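PDB 2XCZ: possible atls1-like light-inducible protein from Prochlorococcus marinus, which belongs to the macrophage migration inhibitory factor (MIF) family, small alpha/beta proteins that assemble as trimers. Local coordinates for residues Ser25-Leu30 and Ser77-Gly82. Sequence-based numbering, arbitrary orientation.
Sequences SKLAEL and SELVCG
Leu79 reaches across from helix 72-88 and packs against Lys26, Leu27 and Leu30 of helix 16-31, and its burial of 94 Å² makes up about half of the 184 Å² lost between the two segments. Its CB points at the facing helix, and chi1 of 164° sets CG anti to the backbone N, which carries the fork outward to the opposite backbone. Leu79 CD1 lies against the aliphatic part of Lys26, 3.7 Å from Lys26 CB, with Lys26 CD also close. Leu79 CD2 meets mainly Leu30 CD2, at 3.9 Å, and Leu27 CD1, and also comes near Lys26 CB. Its approach to Leu27 N, 4.0 Å, is packing and not a hydrogen bond; the side-chain contacts are all between carbons. Lys26 lends only its methylenes: the extended chain leads its ammonium away, to a salt bridge with Glu22 one turn earlier. The local axes come within 10.9 Å and run antiparallel at 173°, a wide spacing bridged by Leu79 with Lys26, Leu27 and Leu30. Beneath, Leu27 and Val80 both touch Ile4 of strand 3-8, and Val80 also meets Ile97 of strand 95-101, placing the helix pair side by side on the four-stranded sheet, as in the MIF fold.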
loop_
_atom_site.group_PDB
_atom_site.type_symbol
_atom_site.label_atom_id
_atom_site.label_comp_id
_atom_site.label_asym_id
_atom_site.label_seq_id
_atom_site.Cartn_x
_atom_site.Cartn_y
_atom_site.Cartn_z
ATOM N N SER A 25 -17.185 11.894 2.633
ATOM C CA SER A 25 -18.021 12.964 2.063
ATOM C C SER A 25 -17.216 14.223 1.706
ATOM O O SER A 25 -17.422 14.804 0.641
ATOM C CB SER A 25 -19.185 13.306 2.987
ATOM O OG SER A 25 -18.735 13.378 4.320
ATOM N N LYS A 26 -16.301 14.617 2.593
ATOM C CA LYS A 26 -15.419 15.761 2.348
ATOM C C LYS A 26 -14.554 15.568 1.112
ATOM O O LYS A 26 -14.428 16.481 0.282
ATOM C CB LYS A 26 -14.557 16.058 3.579
ATOM C CG LYS A 26 -15.418 16.518 4.761
ATOM C CD LYS A 26 -14.613 17.027 5.933
ATOM C CE LYS A 26 -15.518 17.871 6.822
ATOM N NZ LYS A 26 -14.802 18.357 8.024
ATOM N N LEU A 27 -13.971 14.375 0.985
ATOM C CA LEU A 27 -13.158 14.062 -0.184
ATOM C C LEU A 27 -13.969 14.023 -1.482
ATOM O O LEU A 27 -13.510 14.503 -2.521
ATOM C CB LEU A 27 -12.321 12.785 0.021
ATOM C CG LEU A 27 -11.267 12.519 -1.070
ATOM C CD1 LEU A 27 -10.159 13.587 -1.061
ATOM C CD2 LEU A 27 -10.657 11.126 -0.923
ATOM N N ALA A 28 -15.178 13.467 -1.430
ATOM C CA ALA A 28 -16.043 13.467 -2.621
ATOM C C ALA A 28 -16.285 14.901 -3.119
ATOM O O ALA A 28 -16.153 15.191 -4.311
ATOM C CB ALA A 28 -17.361 12.776 -2.330
ATOM N N GLU A 29 -16.628 15.786 -2.189
ATOM C CA GLU A 29 -16.960 17.152 -2.539
ATOM C C GLU A 29 -15.750 17.869 -3.115
ATOM O O GLU A 29 -15.856 18.530 -4.151
ATOM C CB GLU A 29 -17.507 17.910 -1.335
ATOM C CG GLU A 29 -18.235 19.184 -1.750
ATOM C CD GLU A 29 -17.891 20.387 -0.894
ATOM O OE1 GLU A 29 -17.125 20.239 0.094
ATOM O OE2 GLU A 29 -18.391 21.488 -1.223
ATOM N N LEU A 30 -14.596 17.726 -2.463
ATOM C CA LEU A 30 -13.385 18.394 -2.929
ATOM C C LEU A 30 -12.953 17.931 -4.320
ATOM O O LEU A 30 -12.564 18.753 -5.167
ATOM C CB LEU A 30 -12.236 18.236 -1.919
ATOM C CG LEU A 30 -10.876 18.856 -2.286
ATOM C CD1 LEU A 30 -11.006 20.351 -2.635
ATOM C CD2 LEU A 30 -9.855 18.650 -1.165
ATOM N N SER A 77 -4.250 17.626 0.608
ATOM C CA SER A 77 -3.352 17.490 1.746
ATOM C C SER A 77 -3.835 18.343 2.926
ATOM O O SER A 77 -3.822 17.895 4.067
ATOM C CB SER A 77 -1.921 17.854 1.352
ATOM O OG SER A 77 -1.068 17.735 2.468
ATOM N N GLU A 78 -4.286 19.559 2.644
ATOM C CA GLU A 78 -4.803 20.405 3.714
ATOM C C GLU A 78 -6.004 19.737 4.398
ATOM O O GLU A 78 -6.052 19.650 5.631
ATOM C CB GLU A 78 -5.142 21.805 3.188
ATOM C CG GLU A 78 -5.610 22.792 4.259
ATOM C CD GLU A 78 -6.116 24.102 3.669
ATOM O OE1 GLU A 78 -6.425 24.152 2.452
ATOM O OE2 GLU A 78 -6.214 25.089 4.432
ATOM N N LEU A 79 -6.947 19.242 3.598
ATOM C CA LEU A 79 -8.114 18.527 4.117
ATOM C C LEU A 79 -7.720 17.320 4.963
ATOM O O LEU A 79 -8.169 17.169 6.115
ATOM C CB LEU A 79 -9.034 18.078 2.967
ATOM C CG LEU A 79 -10.095 17.013 3.296
ATOM C CD1 LEU A 79 -11.176 17.529 4.261
ATOM C CD2 LEU A 79 -10.708 16.470 2.000
ATOM N N VAL A 80 -6.887 16.463 4.377
ATOM C CA VAL A 80 -6.538 15.181 4.976
ATOM C C VAL A 80 -5.706 15.359 6.248
ATOM O O VAL A 80 -6.000 14.739 7.280
ATOM C CB VAL A 80 -5.824 14.271 3.951
ATOM C CG1 VAL A 80 -5.222 13.033 4.614
ATOM C CG2 VAL A 80 -6.814 13.864 2.864
ATOM N N CYS A 81 -4.679 16.205 6.182
ATOM C CA CYS A 81 -3.833 16.454 7.358
ATOM C C CYS A 81 -4.661 17.078 8.473
ATOM O O CYS A 81 -4.519 16.703 9.640
ATOM C CB CYS A 81 -2.639 17.339 7.019
ATOM S SG CYS A 81 -1.431 16.516 5.970
ATOM N N GLY A 82 -5.547 18.001 8.103
ATOM C CA GLY A 82 -6.426 18.643 9.086
ATOM C C GLY A 82 -7.375 17.667 9.765
ATOM O O GLY A 82 -7.528 17.681 11.003
#